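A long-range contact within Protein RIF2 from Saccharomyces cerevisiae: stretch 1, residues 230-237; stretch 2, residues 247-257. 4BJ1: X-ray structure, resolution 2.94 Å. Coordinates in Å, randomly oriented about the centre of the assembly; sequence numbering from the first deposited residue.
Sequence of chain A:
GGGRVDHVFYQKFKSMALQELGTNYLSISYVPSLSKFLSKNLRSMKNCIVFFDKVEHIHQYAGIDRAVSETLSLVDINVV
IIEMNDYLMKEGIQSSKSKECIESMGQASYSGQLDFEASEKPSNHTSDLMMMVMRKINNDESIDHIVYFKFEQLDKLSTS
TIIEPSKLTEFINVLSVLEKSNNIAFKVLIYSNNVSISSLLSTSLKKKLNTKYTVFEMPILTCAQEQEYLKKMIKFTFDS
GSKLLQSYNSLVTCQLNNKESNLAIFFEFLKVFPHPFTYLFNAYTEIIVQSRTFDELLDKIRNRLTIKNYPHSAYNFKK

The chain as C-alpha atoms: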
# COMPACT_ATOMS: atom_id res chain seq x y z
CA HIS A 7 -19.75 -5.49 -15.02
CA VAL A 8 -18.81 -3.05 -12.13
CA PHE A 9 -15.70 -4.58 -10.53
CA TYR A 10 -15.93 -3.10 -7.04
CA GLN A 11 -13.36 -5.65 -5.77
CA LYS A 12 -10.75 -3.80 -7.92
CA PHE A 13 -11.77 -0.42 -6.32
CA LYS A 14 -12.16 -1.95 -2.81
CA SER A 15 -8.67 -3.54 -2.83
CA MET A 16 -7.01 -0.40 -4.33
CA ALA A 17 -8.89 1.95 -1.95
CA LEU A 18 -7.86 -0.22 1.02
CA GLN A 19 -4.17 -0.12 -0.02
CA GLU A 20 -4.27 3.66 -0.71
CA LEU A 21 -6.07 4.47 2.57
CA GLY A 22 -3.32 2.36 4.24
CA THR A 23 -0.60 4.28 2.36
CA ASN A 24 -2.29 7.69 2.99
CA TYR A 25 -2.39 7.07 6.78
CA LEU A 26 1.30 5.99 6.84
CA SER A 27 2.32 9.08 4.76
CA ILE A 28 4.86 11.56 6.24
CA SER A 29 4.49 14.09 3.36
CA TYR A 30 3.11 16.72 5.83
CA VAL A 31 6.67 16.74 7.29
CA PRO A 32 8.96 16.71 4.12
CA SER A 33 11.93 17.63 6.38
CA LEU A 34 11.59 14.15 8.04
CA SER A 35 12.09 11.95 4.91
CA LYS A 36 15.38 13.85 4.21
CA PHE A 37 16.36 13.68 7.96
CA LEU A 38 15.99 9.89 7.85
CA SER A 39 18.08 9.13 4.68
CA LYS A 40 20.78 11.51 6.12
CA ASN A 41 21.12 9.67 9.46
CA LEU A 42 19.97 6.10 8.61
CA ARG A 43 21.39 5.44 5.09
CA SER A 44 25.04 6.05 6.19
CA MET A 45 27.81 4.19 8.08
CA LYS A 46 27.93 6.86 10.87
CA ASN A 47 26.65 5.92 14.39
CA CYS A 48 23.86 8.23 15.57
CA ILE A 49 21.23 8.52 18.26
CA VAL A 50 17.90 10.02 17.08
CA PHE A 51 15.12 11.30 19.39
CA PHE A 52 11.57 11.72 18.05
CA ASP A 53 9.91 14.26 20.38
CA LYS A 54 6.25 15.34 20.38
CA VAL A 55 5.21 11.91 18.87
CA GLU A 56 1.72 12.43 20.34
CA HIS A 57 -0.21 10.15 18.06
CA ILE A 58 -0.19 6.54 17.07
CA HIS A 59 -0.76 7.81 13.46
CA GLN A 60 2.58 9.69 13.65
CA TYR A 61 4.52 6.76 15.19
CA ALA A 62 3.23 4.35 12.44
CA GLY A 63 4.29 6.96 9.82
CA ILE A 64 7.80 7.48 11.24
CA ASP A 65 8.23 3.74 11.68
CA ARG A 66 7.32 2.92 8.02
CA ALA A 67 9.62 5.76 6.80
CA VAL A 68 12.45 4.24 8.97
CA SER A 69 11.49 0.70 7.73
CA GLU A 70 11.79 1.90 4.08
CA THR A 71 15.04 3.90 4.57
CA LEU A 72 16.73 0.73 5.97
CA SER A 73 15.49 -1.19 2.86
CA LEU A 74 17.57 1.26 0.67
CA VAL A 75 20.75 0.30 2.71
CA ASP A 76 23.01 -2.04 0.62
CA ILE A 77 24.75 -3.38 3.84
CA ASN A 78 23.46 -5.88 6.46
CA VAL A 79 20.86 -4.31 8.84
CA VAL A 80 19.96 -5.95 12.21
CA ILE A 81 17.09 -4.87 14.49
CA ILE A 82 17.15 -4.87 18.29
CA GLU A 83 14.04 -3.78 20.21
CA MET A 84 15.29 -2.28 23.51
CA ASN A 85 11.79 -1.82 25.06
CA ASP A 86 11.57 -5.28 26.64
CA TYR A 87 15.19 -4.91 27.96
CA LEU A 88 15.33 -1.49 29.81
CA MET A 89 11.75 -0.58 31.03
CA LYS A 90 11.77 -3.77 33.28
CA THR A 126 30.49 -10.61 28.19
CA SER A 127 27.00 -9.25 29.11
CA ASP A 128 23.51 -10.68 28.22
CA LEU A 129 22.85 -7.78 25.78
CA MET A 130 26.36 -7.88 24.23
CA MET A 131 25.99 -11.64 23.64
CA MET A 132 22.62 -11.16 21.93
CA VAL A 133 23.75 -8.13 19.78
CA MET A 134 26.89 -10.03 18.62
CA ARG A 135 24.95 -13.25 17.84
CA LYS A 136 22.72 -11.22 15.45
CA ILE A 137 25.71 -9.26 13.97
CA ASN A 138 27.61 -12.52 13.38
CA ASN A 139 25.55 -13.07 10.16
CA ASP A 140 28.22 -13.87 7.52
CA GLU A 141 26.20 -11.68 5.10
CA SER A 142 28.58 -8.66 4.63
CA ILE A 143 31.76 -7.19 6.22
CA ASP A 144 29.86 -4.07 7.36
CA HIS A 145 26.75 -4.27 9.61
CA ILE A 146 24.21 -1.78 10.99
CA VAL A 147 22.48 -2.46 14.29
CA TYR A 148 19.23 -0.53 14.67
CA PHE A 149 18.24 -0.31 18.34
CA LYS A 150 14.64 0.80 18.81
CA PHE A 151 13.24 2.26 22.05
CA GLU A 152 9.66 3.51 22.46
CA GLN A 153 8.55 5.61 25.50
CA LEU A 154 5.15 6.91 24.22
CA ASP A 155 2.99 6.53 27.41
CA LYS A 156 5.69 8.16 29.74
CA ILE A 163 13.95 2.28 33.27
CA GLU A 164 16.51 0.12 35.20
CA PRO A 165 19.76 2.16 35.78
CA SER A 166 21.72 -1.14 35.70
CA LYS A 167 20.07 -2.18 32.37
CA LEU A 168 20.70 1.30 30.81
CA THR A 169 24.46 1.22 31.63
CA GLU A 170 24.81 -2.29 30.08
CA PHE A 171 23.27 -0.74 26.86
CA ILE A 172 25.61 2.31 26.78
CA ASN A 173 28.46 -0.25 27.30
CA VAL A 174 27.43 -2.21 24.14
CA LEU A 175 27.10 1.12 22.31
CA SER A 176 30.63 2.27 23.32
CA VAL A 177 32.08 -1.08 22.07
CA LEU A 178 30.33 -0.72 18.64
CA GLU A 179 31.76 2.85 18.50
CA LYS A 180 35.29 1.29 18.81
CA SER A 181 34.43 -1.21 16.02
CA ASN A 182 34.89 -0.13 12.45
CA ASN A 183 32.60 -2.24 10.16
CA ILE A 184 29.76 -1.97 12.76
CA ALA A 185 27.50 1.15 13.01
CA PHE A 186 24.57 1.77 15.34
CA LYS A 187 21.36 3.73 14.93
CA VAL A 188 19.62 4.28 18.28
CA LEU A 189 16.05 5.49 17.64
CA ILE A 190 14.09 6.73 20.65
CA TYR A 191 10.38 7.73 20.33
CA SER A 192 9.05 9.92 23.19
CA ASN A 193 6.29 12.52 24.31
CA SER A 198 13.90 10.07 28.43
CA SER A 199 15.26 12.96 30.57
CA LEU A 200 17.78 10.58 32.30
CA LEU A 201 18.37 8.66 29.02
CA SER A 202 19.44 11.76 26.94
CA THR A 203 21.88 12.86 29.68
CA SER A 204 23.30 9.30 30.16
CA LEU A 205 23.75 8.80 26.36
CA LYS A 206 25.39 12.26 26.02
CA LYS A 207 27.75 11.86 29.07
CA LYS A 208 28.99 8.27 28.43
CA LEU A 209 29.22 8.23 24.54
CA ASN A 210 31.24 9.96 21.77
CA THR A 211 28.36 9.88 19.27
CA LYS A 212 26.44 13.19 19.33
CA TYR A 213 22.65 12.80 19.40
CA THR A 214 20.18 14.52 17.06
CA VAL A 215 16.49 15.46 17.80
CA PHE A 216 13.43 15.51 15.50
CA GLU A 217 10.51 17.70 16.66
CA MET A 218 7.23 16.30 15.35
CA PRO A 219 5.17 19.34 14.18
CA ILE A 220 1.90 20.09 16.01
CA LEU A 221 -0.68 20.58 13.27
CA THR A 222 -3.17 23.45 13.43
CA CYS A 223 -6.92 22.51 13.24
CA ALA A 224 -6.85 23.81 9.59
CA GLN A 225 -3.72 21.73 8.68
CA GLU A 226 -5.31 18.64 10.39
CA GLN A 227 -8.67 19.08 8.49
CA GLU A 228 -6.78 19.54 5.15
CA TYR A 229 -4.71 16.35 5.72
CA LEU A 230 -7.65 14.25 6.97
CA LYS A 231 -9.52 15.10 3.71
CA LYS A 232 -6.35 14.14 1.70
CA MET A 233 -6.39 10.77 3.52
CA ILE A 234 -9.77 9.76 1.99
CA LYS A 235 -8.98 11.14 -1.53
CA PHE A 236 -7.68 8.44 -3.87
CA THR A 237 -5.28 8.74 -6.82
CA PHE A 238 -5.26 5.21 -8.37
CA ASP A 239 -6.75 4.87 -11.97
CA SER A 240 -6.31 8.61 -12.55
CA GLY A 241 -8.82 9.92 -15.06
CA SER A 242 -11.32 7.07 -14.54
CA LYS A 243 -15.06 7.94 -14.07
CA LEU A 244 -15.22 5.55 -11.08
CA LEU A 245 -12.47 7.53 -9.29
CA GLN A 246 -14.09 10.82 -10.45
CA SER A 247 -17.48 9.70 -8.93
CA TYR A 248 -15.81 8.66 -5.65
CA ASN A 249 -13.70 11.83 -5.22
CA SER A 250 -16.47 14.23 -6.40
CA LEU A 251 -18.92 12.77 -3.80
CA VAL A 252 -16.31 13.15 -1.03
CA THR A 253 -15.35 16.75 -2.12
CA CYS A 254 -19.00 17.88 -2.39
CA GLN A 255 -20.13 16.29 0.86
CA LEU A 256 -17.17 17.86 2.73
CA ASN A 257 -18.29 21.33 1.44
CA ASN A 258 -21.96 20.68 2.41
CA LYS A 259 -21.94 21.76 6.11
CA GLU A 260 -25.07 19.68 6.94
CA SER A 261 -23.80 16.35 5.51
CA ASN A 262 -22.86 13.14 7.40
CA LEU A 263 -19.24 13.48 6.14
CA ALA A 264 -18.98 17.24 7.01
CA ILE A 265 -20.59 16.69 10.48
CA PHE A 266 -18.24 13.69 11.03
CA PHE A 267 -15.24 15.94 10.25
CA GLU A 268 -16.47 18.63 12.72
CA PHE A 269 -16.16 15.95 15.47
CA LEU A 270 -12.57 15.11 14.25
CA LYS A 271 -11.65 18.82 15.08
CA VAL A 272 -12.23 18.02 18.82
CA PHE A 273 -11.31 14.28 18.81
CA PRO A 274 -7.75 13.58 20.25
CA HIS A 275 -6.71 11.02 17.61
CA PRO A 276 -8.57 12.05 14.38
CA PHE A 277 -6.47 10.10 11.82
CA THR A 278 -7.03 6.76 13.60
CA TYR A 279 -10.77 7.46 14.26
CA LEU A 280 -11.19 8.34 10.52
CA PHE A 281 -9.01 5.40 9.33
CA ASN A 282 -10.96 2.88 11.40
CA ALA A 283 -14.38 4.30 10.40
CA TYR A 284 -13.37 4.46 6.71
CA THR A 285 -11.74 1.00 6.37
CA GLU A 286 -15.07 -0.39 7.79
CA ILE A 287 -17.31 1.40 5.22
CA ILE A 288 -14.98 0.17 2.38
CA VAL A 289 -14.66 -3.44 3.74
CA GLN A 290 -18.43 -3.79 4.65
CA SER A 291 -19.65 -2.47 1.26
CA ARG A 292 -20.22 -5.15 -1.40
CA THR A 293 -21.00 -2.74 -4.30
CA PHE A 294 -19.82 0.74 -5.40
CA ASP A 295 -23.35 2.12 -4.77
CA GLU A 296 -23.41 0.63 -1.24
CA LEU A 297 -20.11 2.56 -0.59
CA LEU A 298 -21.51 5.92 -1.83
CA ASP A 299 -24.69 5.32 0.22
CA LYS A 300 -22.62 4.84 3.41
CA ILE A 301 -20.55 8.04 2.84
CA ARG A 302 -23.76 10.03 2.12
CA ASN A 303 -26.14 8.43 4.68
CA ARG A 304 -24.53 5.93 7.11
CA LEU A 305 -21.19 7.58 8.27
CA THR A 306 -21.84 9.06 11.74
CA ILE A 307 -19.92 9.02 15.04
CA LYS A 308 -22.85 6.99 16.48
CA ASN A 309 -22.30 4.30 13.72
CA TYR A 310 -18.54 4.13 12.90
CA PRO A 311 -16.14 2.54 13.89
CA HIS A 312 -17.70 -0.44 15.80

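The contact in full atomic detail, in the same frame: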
# COMPACT_ATOMS: atom_id res chain seq x y z
N LEU A 230 -6.69 15.33 6.74
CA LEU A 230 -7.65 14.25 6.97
C LEU A 230 -8.47 14.03 5.69
O LEU A 230 -8.78 12.89 5.36
CB LEU A 230 -8.60 14.60 8.12
CG LEU A 230 -8.04 14.50 9.53
CD1 LEU A 230 -8.85 15.36 10.46
CD2 LEU A 230 -8.02 13.05 10.02
N LYS A 231 -8.79 15.13 4.97
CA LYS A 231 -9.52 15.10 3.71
C LYS A 231 -8.63 14.42 2.66
O LYS A 231 -9.11 13.53 1.96
CB LYS A 231 -9.89 16.52 3.26
CG LYS A 231 -10.95 17.18 4.14
CD LYS A 231 -11.02 18.70 3.90
CE LYS A 231 -11.75 19.46 4.98
NZ LYS A 231 -11.28 20.87 5.06
N LYS A 232 -7.32 14.76 2.63
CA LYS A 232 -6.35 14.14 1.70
C LYS A 232 -6.32 12.63 1.86
O LYS A 232 -6.25 11.89 0.87
CB LYS A 232 -4.94 14.73 1.85
CG LYS A 232 -4.82 16.11 1.23
CD LYS A 232 -3.40 16.62 1.19
CE LYS A 232 -3.39 18.08 0.77
NZ LYS A 232 -2.04 18.69 0.92
N MET A 233 -6.42 12.17 3.13
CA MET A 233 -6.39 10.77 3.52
C MET A 233 -7.46 9.94 2.81
O MET A 233 -7.19 8.79 2.46
CB MET A 233 -6.48 10.62 5.05
CG MET A 233 -6.00 9.29 5.57
SD MET A 233 -6.26 9.09 7.35
CE MET A 233 -7.34 7.81 7.32
N ILE A 234 -8.67 10.50 2.61
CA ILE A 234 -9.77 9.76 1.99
C ILE A 234 -9.96 10.13 0.49
O ILE A 234 -10.95 9.73 -0.13
CB ILE A 234 -11.05 9.88 2.84
CG1 ILE A 234 -11.55 11.35 2.91
CG2 ILE A 234 -10.80 9.26 4.22
CD1 ILE A 234 -12.93 11.56 3.58
N LYS A 235 -8.98 10.83 -0.10
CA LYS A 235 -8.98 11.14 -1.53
C LYS A 235 -8.03 10.13 -2.15
O LYS A 235 -6.90 9.94 -1.63
CB LYS A 235 -8.52 12.58 -1.84
CG LYS A 235 -9.38 13.71 -1.26
CD LYS A 235 -10.82 13.78 -1.79
CE LYS A 235 -11.49 15.05 -1.33
NZ LYS A 235 -11.02 16.24 -2.10
N PHE A 236 -8.49 9.45 -3.21
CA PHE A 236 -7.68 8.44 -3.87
C PHE A 236 -7.17 8.90 -5.22
O PHE A 236 -7.82 9.70 -5.91
CB PHE A 236 -8.43 7.11 -3.96
CG PHE A 236 -8.93 6.57 -2.64
CD1 PHE A 236 -8.12 6.58 -1.51
CD2 PHE A 236 -10.20 6.01 -2.54
CE1 PHE A 236 -8.59 6.08 -0.29
CE2 PHE A 236 -10.67 5.50 -1.33
CZ PHE A 236 -9.86 5.54 -0.21
N THR A 237 -5.99 8.38 -5.60
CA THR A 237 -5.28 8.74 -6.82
C THR A 237 -5.04 7.60 -7.81
O THR A 237 -4.49 7.86 -8.90
CB THR A 237 -3.95 9.42 -6.48
OG1 THR A 237 -3.04 8.45 -5.97
CG2 THR A 237 -4.11 10.62 -5.57
N SER A 247 -16.24 9.83 -9.71
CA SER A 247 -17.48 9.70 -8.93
C SER A 247 -17.13 9.66 -7.45
O SER A 247 -17.72 10.44 -6.68
CB SER A 247 -18.22 8.41 -9.26
OG SER A 247 -18.48 8.28 -10.65
N TYR A 248 -16.19 8.77 -7.04
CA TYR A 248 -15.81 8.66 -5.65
C TYR A 248 -15.30 10.00 -5.10
O TYR A 248 -15.87 10.50 -4.13
CB TYR A 248 -14.83 7.48 -5.39
CG TYR A 248 -14.25 7.53 -3.99
CD1 TYR A 248 -14.96 7.01 -2.91
CD2 TYR A 248 -13.07 8.22 -3.73
CE1 TYR A 248 -14.49 7.16 -1.60
CE2 TYR A 248 -12.59 8.36 -2.42
CZ TYR A 248 -13.31 7.84 -1.36
OH TYR A 248 -12.87 8.02 -0.08
N ASN A 249 -14.27 10.59 -5.72
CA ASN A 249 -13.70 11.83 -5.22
C ASN A 249 -14.66 13.03 -5.30
O ASN A 249 -14.65 13.85 -4.38
CB ASN A 249 -12.35 12.13 -5.84
CG ASN A 249 -11.26 11.18 -5.42
OD1 ASN A 249 -11.14 10.77 -4.26
ND2 ASN A 249 -10.43 10.81 -6.36
N SER A 250 -15.51 13.12 -6.34
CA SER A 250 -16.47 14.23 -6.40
C SER A 250 -17.45 14.19 -5.23
O SER A 250 -17.68 15.23 -4.62
CB SER A 250 -17.23 14.22 -7.72
OG SER A 250 -16.31 14.47 -8.77
N LEU A 251 -17.98 12.98 -4.89
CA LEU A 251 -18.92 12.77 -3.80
C LEU A 251 -18.30 13.22 -2.50
O LEU A 251 -18.92 13.99 -1.78
CB LEU A 251 -19.37 11.31 -3.67
CG LEU A 251 -20.41 11.06 -2.57
CD1 LEU A 251 -21.80 11.38 -3.04
CD2 LEU A 251 -20.34 9.66 -2.03
N VAL A 252 -17.05 12.78 -2.24
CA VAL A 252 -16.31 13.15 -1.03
C VAL A 252 -16.14 14.68 -0.97
O VAL A 252 -16.58 15.28 0.01
CB VAL A 252 -14.96 12.38 -0.86
CG1 VAL A 252 -14.27 12.78 0.43
CG2 VAL A 252 -15.15 10.87 -0.93
N THR A 253 -15.57 15.31 -2.02
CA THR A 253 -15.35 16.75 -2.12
C THR A 253 -16.64 17.57 -1.88
O THR A 253 -16.63 18.53 -1.11
CB THR A 253 -14.69 17.07 -3.47
OG1 THR A 253 -13.44 16.39 -3.53
CG2 THR A 253 -14.47 18.58 -3.69
N CYS A 254 -17.74 17.17 -2.50
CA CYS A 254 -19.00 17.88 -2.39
C CYS A 254 -19.67 17.72 -1.06
O CYS A 254 -20.25 18.68 -0.56
CB CYS A 254 -19.92 17.53 -3.54
SG CYS A 254 -19.25 18.01 -5.15
N GLN A 255 -19.57 16.53 -0.46
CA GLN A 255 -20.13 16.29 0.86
C GLN A 255 -19.34 17.04 1.93
O GLN A 255 -19.95 17.65 2.81
CB GLN A 255 -20.21 14.79 1.16
CG GLN A 255 -21.31 14.11 0.36
CD GLN A 255 -22.49 13.80 1.23
OE1 GLN A 255 -22.39 13.04 2.22
NE2 GLN A 255 -23.61 14.42 0.93
N LEU A 256 -18.00 17.12 1.79
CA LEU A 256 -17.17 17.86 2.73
C LEU A 256 -17.47 19.36 2.74
O LEU A 256 -17.30 19.99 3.78
CB LEU A 256 -15.68 17.62 2.48
CG LEU A 256 -15.12 16.29 2.98
CD1 LEU A 256 -13.84 15.96 2.29
CD2 LEU A 256 -14.94 16.30 4.51
N ASN A 257 -17.94 19.92 1.61
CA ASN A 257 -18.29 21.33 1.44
C ASN A 257 -19.74 21.65 1.81
O ASN A 257 -20.11 22.82 1.91
CB ASN A 257 -17.99 21.78 0.01
CG ASN A 257 -16.52 21.81 -0.32
OD1 ASN A 257 -15.65 21.96 0.56
ND2 ASN A 257 -16.21 21.69 -1.60

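Stretch 2 is helical and lies against the end of a helix in stretch 1 and the loop that follows it. Together the two sides bury 462 Å². Lys235, Tyr248 and Leu256 cover the most surface.

Lys235 contributes 76 Å². Its CA-to-CB bond points sideways, but two m rotamers at chi1 and chi2 bend the chain so that its end comes nearer the helix. The methylene groups pass Val252, with Lys235 CE 4.0 Å from Val252 CG1. The ammonium then donates a hydrogen bond from Lys235 NZ to Thr253 OG1, at 2.8 Å. Thr253 OG1 in turn donates to Asn249 O, 2.9 Å away and one turn back in the same helix. A long side chain with a polar tip suits this partly exposed place.

Tyr248 is buried, and its CA-to-CB bond points toward stretch 1. Tyr248 OH donates to a backbone carbonyl, Ile234 O, at 2.6 Å. The ring also packs beside Phe236. The two planes are within 12° of parallel, but the rings are slid apart and barely overlap. Their closest atoms, Phe236 CD2 and Tyr248 CE2, are 3.4 Å apart. Tyrosine suits the site by joining an aromatic ring to a hydroxyl donor.

The CA-to-CB bond of Leu256 points toward stretch 1. Its apolar side chain suits the methylenes of Lys231, with Leu256 CD1 3.6 Å from Lys231 CG. Buried Ile234 and Val252 meet through Ile234 CD1 and Val252 CG1, also at 3.6 Å; their apolar side chains leave no polar group to satisfy.

Asn249 ties the extended backbone to the helix. Its amide binds both polar groups of one residue: Phe236 N donates to Asn249 OD1 at 3.1 Å, and Asn249 ND2 donates to Phe236 O at 2.9 Å. Asparagine suits this site because it carries an acceptor and a donor together.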